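Axin interactor, dorsalization-associated protein (Danio rerio, PDB 2QZQ) acts as a ventralizing factor in embryogenesis, binding axin and disrupting its homodimers to inhibit JNK activation, and ends in the C2-type domain described here. Local coordinates at residues Leu4-Ser9 / Leu15-Ile20; Ile36-Lys41 / Val69-Gln74; Ala106-Asp111 / Leu146-His151. All coordinates share one frame; numbering follows the deposited sequence.

Interaction 1 (Leu4-Ser9 / Leu15-Ile20); sequences LPRLPS and LLTLTI
Leu15 provides most of the apolar contact, splitting its two methyls between the backbone and the side chain of Leu7. CD1 presses on the peptide, 3.2 Å from Leu7 O, a tight methyl-to-carbonyl approach. CD2 turns to the side chain instead, 3.9 Å from Leu7 CB and 4.0 Å from Leu7 CD1, and the two leucines cross at about a right angle. Leu15 CG stands anti to its carbonyl carbon (chi1 -71°), which directs both methyls at Leu7. Ser9 CA comes within 4.1 Å of Leu15 CD1, and the aliphatic part of Arg6 adds CG at 4.0 Å from the same methyl.

The polar part belongs to the far end of Arg6. Its chain runs straight to CD and bends at chi3 (-54°), which brings the guanidinium beside Thr17, whose OG1 lies obliquely to it, 3.5 Å from Arg6 NH2. The firm partner of the arginine is Glu72, whose OE1 forms a salt bridge with Arg6 NE. Thr17 OG1 is itself held by two hydrogen bonds, one with Glu72 OE1 and one with His151 NE2.

Leu16 points away from the loop and touches the strand 85-94, whereas Leu15 and Thr17 face the loop. The residues from Pro5 to Ser9 keep polyproline-II-like backbone angles. This is an extended N-terminal segment passing the end of a C2-type beta sandwich, with Arg6 reaching onto its outer face, within a region that probably binds axin.

Interaction 2 (Ile36-Lys41 / Val69-Gln74); sequences ITVSVK and VDVEIQ
Val38 meets Val71 and Ile73 across the domain interior with every carbon of its side chain from CB outward. CB itself lies 4.0 Å from Val71 CG1. The CG1 branch, anti to the backbone N (chi1 -178°), touches two partners, 4.0 Å from Val71 CG1 and 4.1 Å from Ile73 CD1. The CG2 branch stays with Val71 and is 4.1 Å from Val71 CG2. The Val38 and Val71 side chains pass antiparallel, whereas Ile73 lies roughly perpendicular to Val38.

No hydrogen bond joins the two segments, and the CA atoms of Val38 and Val71 are 7.9 Å apart: the strands 34-41 and 64-72 belong to opposite layers of the C2 beta sandwich, and their inward side chains fill the space between. Ile20 from one layer and Ile86 and Phe88 from the other flank Val38 in this core.

Ile73 serves both valines with separate branches. Its CD1 goes to Val38, and its CG2 lies 4.1 Å from Val40 CG2, the two side chains crossing obliquely. Just beyond, Gln74 folds back on the backbone of Glu72: NE2 donates to Glu72 O at 3.0 Å, nearly straight at 166°, with the donor above the carbonyl plane and the acceptor close to the plane of the glutamine amide. Gln52 NE2 holds the same carbonyl oxygen, and Pro5 O takes a further bond from Gln74 NE2.

Interaction 3 (Ala106-Asp111 / Leu146-His151); sequences AFMEMD and LNQTLH
The methyl of Met108, a selenomethionine in this crystal, rests against the amide of Gln148. CE is 3.3 Å from Gln148 OE1 and 3.7 Å from both Gln148 CD and NE2, so it approaches from one side of the amide plane at a slant, closest to the oxygen. The selenium sits farther back: SE is 4.1 Å from Gln148 NE2 and 4.2 Å from Leu146 CD1, a loose apolar contact. The two long side chains come at each other from opposite directions, spanning strands whose nearest CA atoms, those of Met108 and Leu146, are 10.9 Å apart. Strands 99-109 and 144-151 lie in opposite layers of the C2-type beta sandwich, and the contact crosses its interior.

Met108 takes the crowded first torsion, with CG between the backbone N and the carbonyl carbon (chi1 50°), and a bend at chi3 (-90°) swings the methyl to the amide. The extended Gln148 chain carries its amide to meet that methyl.

Around this pair, Ile86 and Phe88 pack against Met108, Leu16 and Leu18 against Gln148, and Ile113 touches both. The amide is held by backbone just beyond Asp111: NE2 hydrogen-bonds Glu112 O, and OE1 accepts a weak bond from Lys114 N. An alanine in place of Gln148 would probably leave Glu112 O and Lys114 N without these mates and open a gap beside the selenomethionine methyl.

No hydrogen bond crosses between the segments. The buried amide directs NE2, and weakly OE1, to backbone partners, while the selenomethionine methyl meets it by van der Waals contact alone.

In the fold
Strand 15-24, part of interaction 1, lies between strands 64-72 and 144-151, which carry one segment each of interactions 2 and 3. Interactions 1 and 2, with centres about 8 Å apart, are joined by a probable backbone hydrogen bond from Val71 N to Leu18 O (2.7 Å). On the other side, a probable hydrogen bond from His151 N to Leu15 O (2.8 Å) ties interaction 1 to interaction 3, centres about 11 Å apart. Interactions 2 and 3 do not touch; their centres are about 10 Å apart and their nearest atoms about 5 Å. The polar part of interaction 1 is on the outer side of the sheet and its loop lies at the sheet end, while interactions 2 and 3 fill neighbouring parts of the interior.

Interaction 1 (Leu4-Ser9 / Leu15-Ile20)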
loop_
_atom_site.group_PDB
_atom_site.type_symbol
_atom_site.label_atom_id
_atom_site.label_comp_id
_atom_site.label_asym_id
_atom_site.label_seq_id
_atom_site.Cartn_x
_atom_site.Cartn_y
_atom_site.Cartn_z
ATOM N N LEU A 4 -6.509 7.733 8.269
ATOM C CA LEU A 4 -6.386 8.768 9.278
ATOM C C LEU A 4 -6.158 10.119 8.606
ATOM O O LEU A 4 -5.664 10.178 7.483
ATOM C CB LEU A 4 -5.251 8.411 10.221
ATOM C CG LEU A 4 -5.467 7.259 11.196
ATOM C CD1 LEU A 4 -4.137 6.797 11.731
ATOM C CD2 LEU A 4 -6.392 7.671 12.344
ATOM N N PRO A 5 -6.526 11.218 9.293
ATOM C CA PRO A 5 -6.328 12.532 8.685
ATOM C C PRO A 5 -4.826 12.817 8.575
ATOM O O PRO A 5 -4.036 12.242 9.331
ATOM C CB PRO A 5 -6.965 13.514 9.690
ATOM C CG PRO A 5 -7.598 12.682 10.778
ATOM C CD PRO A 5 -7.072 11.277 10.663
ATOM N N ARG A 6 -4.460 13.683 7.635
ATOM C CA ARG A 6 -3.107 14.248 7.549
ATOM C C ARG A 6 -2.665 14.814 8.916
ATOM O O ARG A 6 -3.447 15.484 9.610
ATOM C CB ARG A 6 -3.068 15.329 6.462
ATOM C CG ARG A 6 -1.657 15.825 6.079
ATOM C CD ARG A 6 -1.694 16.729 4.851
ATOM N NE ARG A 6 -2.358 16.070 3.731
ATOM C CZ ARG A 6 -2.787 16.672 2.626
ATOM N NH1 ARG A 6 -2.626 17.982 2.468
ATOM N NH2 ARG A 6 -3.375 15.958 1.667
ATOM N N LEU A 7 -1.441 14.486 9.323
ATOM C CA LEU A 7 -0.849 15.053 10.537
ATOM C C LEU A 7 -0.734 16.572 10.415
ATOM O O LEU A 7 -0.643 17.105 9.296
ATOM C CB LEU A 7 0.545 14.465 10.805
ATOM C CG LEU A 7 0.660 13.006 11.231
ATOM C CD1 LEU A 7 2.104 12.623 11.311
ATOM C CD2 LEU A 7 -0.029 12.740 12.581
ATOM N N PRO A 8 -0.734 17.283 11.562
ATOM C CA PRO A 8 -0.503 18.728 11.443
ATOM C C PRO A 8 0.891 18.958 10.852
ATOM O O PRO A 8 1.820 18.204 11.163
ATOM C CB PRO A 8 -0.528 19.224 12.900
ATOM C CG PRO A 8 -0.337 18.010 13.754
ATOM C CD PRO A 8 -0.879 16.835 12.965
ATOM N N SER A 9 1.029 19.971 10.012
ATOM C CA SER A 9 2.335 20.308 9.461
ATOM C C SER A 9 3.279 20.852 10.544
ATOM O O SER A 9 2.843 21.482 11.509
ATOM C CB SER A 9 2.200 21.269 8.283
ATOM O OG SER A 9 1.663 22.505 8.701
ATOM N N LEU A 15 5.440 15.954 4.862
ATOM C CA LEU A 15 4.396 14.928 4.994
ATOM C C LEU A 15 4.069 14.335 3.638
ATOM O O LEU A 15 4.020 15.041 2.617
ATOM C CB LEU A 15 3.125 15.497 5.644
ATOM C CG LEU A 15 3.187 15.846 7.131
ATOM C CD1 LEU A 15 1.936 16.673 7.500
ATOM C CD2 LEU A 15 3.348 14.610 8.053
ATOM N N LEU A 16 3.839 13.022 3.635
ATOM C CA LEU A 16 3.614 12.313 2.396
ATOM C C LEU A 16 2.172 11.845 2.310
ATOM O O LEU A 16 1.637 11.295 3.276
ATOM C CB LEU A 16 4.589 11.126 2.285
ATOM C CG LEU A 16 4.422 10.126 1.120
ATOM C CD1 LEU A 16 4.733 10.752 -0.227
ATOM C CD2 LEU A 16 5.262 8.888 1.361
ATOM N N THR A 17 1.555 12.147 1.170
ATOM C CA THR A 17 0.291 11.564 0.750
ATOM C C THR A 17 0.539 10.579 -0.378
ATOM O O THR A 17 1.198 10.906 -1.374
ATOM C CB THR A 17 -0.707 12.620 0.268
ATOM O OG1 THR A 17 -0.815 13.639 1.277
ATOM C CG2 THR A 17 -2.132 11.977 0.022
ATOM N N LEU A 18 0.028 9.362 -0.208
ATOM C CA LEU A 18 0.052 8.393 -1.303
ATOM C C LEU A 18 -1.351 8.178 -1.810
ATOM O O LEU A 18 -2.229 7.718 -1.045
ATOM C CB LEU A 18 0.659 7.069 -0.842
ATOM C CG LEU A 18 2.107 7.137 -0.371
ATOM C CD1 LEU A 18 2.529 5.844 0.325
ATOM C CD2 LEU A 18 3.030 7.506 -1.522
ATOM N N THR A 19 -1.583 8.537 -3.073
ATOM C CA THR A 19 -2.858 8.280 -3.712
ATOM C C THR A 19 -2.788 6.877 -4.275
ATOM O O THR A 19 -1.938 6.580 -5.096
ATOM C CB THR A 19 -3.106 9.263 -4.885
ATOM O OG1 THR A 19 -3.008 10.609 -4.398
ATOM C CG2 THR A 19 -4.490 9.041 -5.532
ATOM N N ILE A 20 -3.687 6.013 -3.836
ATOM C CA ILE A 20 -3.750 4.680 -4.410
ATOM C C ILE A 20 -4.730 4.810 -5.544
ATOM O O ILE A 20 -5.943 5.014 -5.330
ATOM C CB ILE A 20 -4.236 3.617 -3.389
ATOM C CG1 ILE A 20 -3.306 3.545 -2.165
ATOM C CG2 ILE A 20 -4.434 2.260 -4.074
ATOM C CD1 ILE A 20 -3.869 2.686 -1.016
#

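Interaction 2 (Ile36-Lys41 / Val69-Gln74)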
loop_
_atom_site.group_PDB
_atom_site.type_symbol
_atom_site.label_atom_id
_atom_site.label_comp_id
_atom_site.label_asym_id
_atom_site.label_seq_id
_atom_site.Cartn_x
_atom_site.Cartn_y
_atom_site.Cartn_z
ATOM N N ILE A 36 -7.065 -2.311 0.791
ATOM C CA ILE A 36 -5.612 -2.297 1.023
ATOM C C ILE A 36 -5.293 -1.804 2.412
ATOM O O ILE A 36 -5.872 -0.827 2.881
ATOM C CB ILE A 36 -4.878 -1.461 -0.062
ATOM C CG1 ILE A 36 -4.971 -2.185 -1.412
ATOM C CG2 ILE A 36 -3.349 -1.187 0.326
ATOM C CD1 ILE A 36 -4.362 -1.374 -2.618
ATOM N N THR A 37 -4.348 -2.497 3.054
ATOM C CA THR A 37 -3.805 -2.113 4.326
ATOM C C THR A 37 -2.441 -1.511 4.057
ATOM O O THR A 37 -1.574 -2.147 3.421
ATOM C CB THR A 37 -3.653 -3.307 5.255
ATOM O OG1 THR A 37 -4.950 -3.803 5.563
ATOM C CG2 THR A 37 -2.962 -2.918 6.588
ATOM N N VAL A 38 -2.287 -0.287 4.537
ATOM C CA VAL A 38 -1.041 0.468 4.407
ATOM C C VAL A 38 -0.409 0.584 5.793
ATOM O O VAL A 38 -1.024 1.089 6.750
ATOM C CB VAL A 38 -1.263 1.882 3.789
ATOM C CG1 VAL A 38 0.111 2.661 3.600
ATOM C CG2 VAL A 38 -2.037 1.813 2.466
ATOM N N SER A 39 0.824 0.091 5.890
ATOM C CA SER A 39 1.579 0.148 7.107
ATOM C C SER A 39 2.994 0.689 6.799
ATOM O O SER A 39 3.440 0.662 5.652
ATOM C CB SER A 39 1.654 -1.236 7.758
ATOM O OG SER A 39 2.299 -2.199 6.936
ATOM N N VAL A 40 3.656 1.197 7.842
ATOM C CA VAL A 40 5.048 1.635 7.751
ATOM C C VAL A 40 5.827 0.797 8.761
ATOM O O VAL A 40 5.536 0.846 9.974
ATOM C CB VAL A 40 5.192 3.138 8.047
ATOM C CG1 VAL A 40 6.649 3.587 7.863
ATOM C CG2 VAL A 40 4.271 3.962 7.108
ATOM N N LYS A 41 6.780 0.014 8.258
ATOM C CA LYS A 41 7.514 -0.964 9.069
ATOM C C LYS A 41 8.978 -0.588 9.146
ATOM O O LYS A 41 9.522 -0.095 8.165
ATOM C CB LYS A 41 7.410 -2.379 8.454
ATOM C CG LYS A 41 5.979 -2.978 8.371
ATOM C CD LYS A 41 5.372 -3.205 9.730
ATOM C CE LYS A 41 4.338 -4.349 9.696
ATOM N NZ LYS A 41 2.975 -3.871 9.483
ATOM N N VAL A 69 -7.985 6.811 -3.817
ATOM C CA VAL A 69 -8.068 7.250 -2.441
ATOM C C VAL A 69 -6.697 7.689 -1.929
ATOM O O VAL A 69 -5.679 7.062 -2.247
ATOM C CB VAL A 69 -8.681 6.145 -1.541
ATOM C CG1 VAL A 69 -7.724 4.943 -1.384
ATOM C CG2 VAL A 69 -9.100 6.718 -0.186
ATOM N N ASP A 70 -6.675 8.772 -1.145
ATOM C CA ASP A 70 -5.435 9.269 -0.538
ATOM C C ASP A 70 -5.183 8.619 0.808
ATOM O O ASP A 70 -6.087 8.515 1.643
ATOM C CB ASP A 70 -5.471 10.791 -0.336
ATOM C CG ASP A 70 -5.459 11.565 -1.630
ATOM O OD1 ASP A 70 -5.201 10.987 -2.725
ATOM O OD2 ASP A 70 -5.709 12.795 -1.538
ATOM N N VAL A 71 -3.959 8.165 1.016
ATOM C CA VAL A 71 -3.544 7.666 2.311
ATOM C C VAL A 71 -2.475 8.613 2.873
ATOM O O VAL A 71 -1.466 8.870 2.218
ATOM C CB VAL A 71 -3.021 6.196 2.230
ATOM C CG1 VAL A 71 -2.568 5.697 3.588
ATOM C CG2 VAL A 71 -4.122 5.277 1.652
ATOM N N GLU A 72 -2.704 9.091 4.096
ATOM C CA GLU A 72 -1.791 10.008 4.776
ATOM C C GLU A 72 -0.816 9.251 5.648
ATOM O O GLU A 72 -1.205 8.581 6.613
ATOM C CB GLU A 72 -2.581 11.060 5.604
ATOM C CG GLU A 72 -3.709 11.767 4.805
ATOM C CD GLU A 72 -3.210 12.711 3.702
ATOM O OE1 GLU A 72 -2.004 13.072 3.671
ATOM O OE2 GLU A 72 -4.036 13.108 2.860
ATOM N N ILE A 73 0.467 9.349 5.304
ATOM C CA ILE A 73 1.514 8.658 6.065
ATOM C C ILE A 73 1.726 9.366 7.407
ATOM O O ILE A 73 2.001 10.572 7.450
ATOM C CB ILE A 73 2.817 8.538 5.223
ATOM C CG1 ILE A 73 2.541 7.667 3.996
ATOM C CG2 ILE A 73 3.967 7.920 6.034
ATOM C CD1 ILE A 73 2.016 6.268 4.346
ATOM N N GLN A 74 1.589 8.601 8.488
ATOM C CA GLN A 74 1.438 9.131 9.837
ATOM C C GLN A 74 2.759 9.401 10.547
ATOM O O GLN A 74 2.921 9.123 11.731
ATOM C CB GLN A 74 0.556 8.189 10.662
ATOM C CG GLN A 74 -0.864 8.107 10.117
ATOM C CD GLN A 74 -1.611 9.421 10.270
ATOM O OE1 GLN A 74 -1.753 9.929 11.388
ATOM N NE2 GLN A 74 -2.097 9.968 9.168
#

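Interaction 3 (Ala106-Asp111 / Leu146-His151)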
loop_
_atom_site.group_PDB
_atom_site.type_symbol
_atom_site.label_atom_id
_atom_site.label_comp_id
_atom_site.label_asym_id
_atom_site.label_seq_id
_atom_site.Cartn_x
_atom_site.Cartn_y
_atom_site.Cartn_z
ATOM N N ALA A 106 2.912 -5.043 -1.809
ATOM C CA ALA A 106 3.913 -4.212 -2.474
ATOM C C ALA A 106 4.550 -3.441 -1.348
ATOM O O ALA A 106 3.933 -3.222 -0.303
ATOM C CB ALA A 106 3.242 -3.241 -3.463
ATOM N N PHE A 107 5.779 -2.985 -1.557
ATOM C CA PHE A 107 6.361 -2.105 -0.579
ATOM C C PHE A 107 7.223 -1.088 -1.279
ATOM O O PHE A 107 7.586 -1.264 -2.448
ATOM C CB PHE A 107 7.182 -2.897 0.447
ATOM C CG PHE A 107 8.352 -3.634 -0.151
ATOM C CD1 PHE A 107 8.181 -4.866 -0.758
ATOM C CD2 PHE A 107 9.634 -3.073 -0.114
ATOM C CE1 PHE A 107 9.277 -5.573 -1.282
ATOM C CE2 PHE A 107 10.709 -3.737 -0.663
ATOM C CZ PHE A 107 10.555 -4.980 -1.234
HETATM N N MSE A 108 7.537 -0.020 -0.558
HETATM C CA MSE A 108 8.510 0.944 -1.042
HETATM C C MSE A 108 9.450 1.379 0.063
HETATM O O MSE A 108 9.007 1.690 1.170
HETATM C CB MSE A 108 7.856 2.137 -1.750
HETATM C CG MSE A 108 6.732 2.847 -1.026
HETATM SE SE MSE A 108 6.083 4.355 -2.194
HETATM C CE MSE A 108 7.137 5.563 -1.615
ATOM N N GLU A 109 10.747 1.367 -0.256
ATOM C CA GLU A 109 11.797 1.850 0.639
ATOM C C GLU A 109 11.820 3.382 0.698
ATOM O O GLU A 109 11.247 4.058 -0.154
ATOM C CB GLU A 109 13.178 1.306 0.225
ATOM C CG GLU A 109 13.343 -0.249 0.170
ATOM C CD GLU A 109 13.320 -0.967 1.542
ATOM O OE1 GLU A 109 13.398 -0.320 2.607
ATOM O OE2 GLU A 109 13.227 -2.219 1.563
HETATM N N MSE A 110 12.501 3.928 1.698
HETATM C CA MSE A 110 12.565 5.388 1.892
HETATM C C MSE A 110 13.116 6.153 0.683
HETATM O O MSE A 110 12.627 7.238 0.346
HETATM C CB MSE A 110 13.426 5.713 3.115
HETATM C CG MSE A 110 12.838 5.281 4.436
HETATM SE SE MSE A 110 11.013 5.966 4.813
HETATM C CE MSE A 110 10.837 7.521 3.886
ATOM N N ASP A 111 14.128 5.576 0.034
ATOM C CA ASP A 111 14.788 6.225 -1.107
ATOM C C ASP A 111 13.926 6.220 -2.382
ATOM O O ASP A 111 14.300 6.809 -3.409
ATOM C CB ASP A 111 16.213 5.647 -1.324
ATOM C CG ASP A 111 16.226 4.193 -1.821
ATOM O OD1 ASP A 111 15.175 3.512 -1.905
ATOM O OD2 ASP A 111 17.331 3.714 -2.151
ATOM N N LEU A 146 0.454 4.216 -7.895
ATOM C CA LEU A 146 0.344 5.268 -6.886
ATOM C C LEU A 146 0.737 6.637 -7.441
ATOM O O LEU A 146 1.440 6.732 -8.465
ATOM C CB LEU A 146 1.247 4.991 -5.668
ATOM C CG LEU A 146 1.241 3.610 -5.002
ATOM C CD1 LEU A 146 2.356 3.512 -3.960
ATOM C CD2 LEU A 146 -0.128 3.350 -4.404
ATOM N N ASN A 147 0.271 7.679 -6.759
ATOM C CA ASN A 147 0.804 9.046 -6.955
ATOM C C ASN A 147 1.284 9.559 -5.617
ATOM O O ASN A 147 0.549 9.482 -4.621
ATOM C CB ASN A 147 -0.239 9.994 -7.574
ATOM C CG ASN A 147 0.368 11.328 -8.018
ATOM O OD1 ASN A 147 1.373 11.349 -8.691
ATOM N ND2 ASN A 147 -0.244 12.434 -7.617
ATOM N N GLN A 148 2.532 10.050 -5.578
ATOM C CA GLN A 148 3.116 10.598 -4.349
ATOM C C GLN A 148 3.078 12.128 -4.377
ATOM O O GLN A 148 3.415 12.745 -5.391
ATOM C CB GLN A 148 4.579 10.155 -4.150
ATOM C CG GLN A 148 4.871 8.705 -4.491
ATOM C CD GLN A 148 6.186 8.239 -3.915
ATOM O OE1 GLN A 148 6.518 8.544 -2.765
ATOM N NE2 GLN A 148 6.952 7.490 -4.711
ATOM N N THR A 149 2.639 12.714 -3.270
ATOM C CA THR A 149 2.657 14.162 -3.089
ATOM C C THR A 149 3.365 14.444 -1.787
ATOM O O THR A 149 2.995 13.917 -0.722
ATOM C CB THR A 149 1.250 14.793 -3.008
ATOM O OG1 THR A 149 0.444 14.322 -4.088
ATOM C CG2 THR A 149 1.348 16.332 -3.070
ATOM N N LEU A 150 4.370 15.314 -1.877
ATOM C CA LEU A 150 5.142 15.709 -0.722
ATOM C C LEU A 150 4.725 17.121 -0.308
ATOM O O LEU A 150 4.706 18.046 -1.129
ATOM C CB LEU A 150 6.643 15.570 -1.006
ATOM C CG LEU A 150 7.222 14.139 -0.965
ATOM C CD1 LEU A 150 6.813 13.295 -2.164
ATOM C CD2 LEU A 150 8.741 14.178 -0.844
ATOM N N HIS A 151 4.318 17.247 0.948
ATOM C CA HIS A 151 3.768 18.487 1.475
ATOM C C HIS A 151 4.792 19.224 2.317
ATOM O O HIS A 151 5.236 18.732 3.367
ATOM C CB HIS A 151 2.489 18.238 2.286
ATOM C CG HIS A 151 1.391 17.607 1.492
ATOM N ND1 HIS A 151 0.794 18.227 0.415
ATOM C CD2 HIS A 151 0.785 16.400 1.617
ATOM C CE1 HIS A 151 -0.136 17.432 -0.087
ATOM N NE2 HIS A 151 -0.157 16.315 0.622
#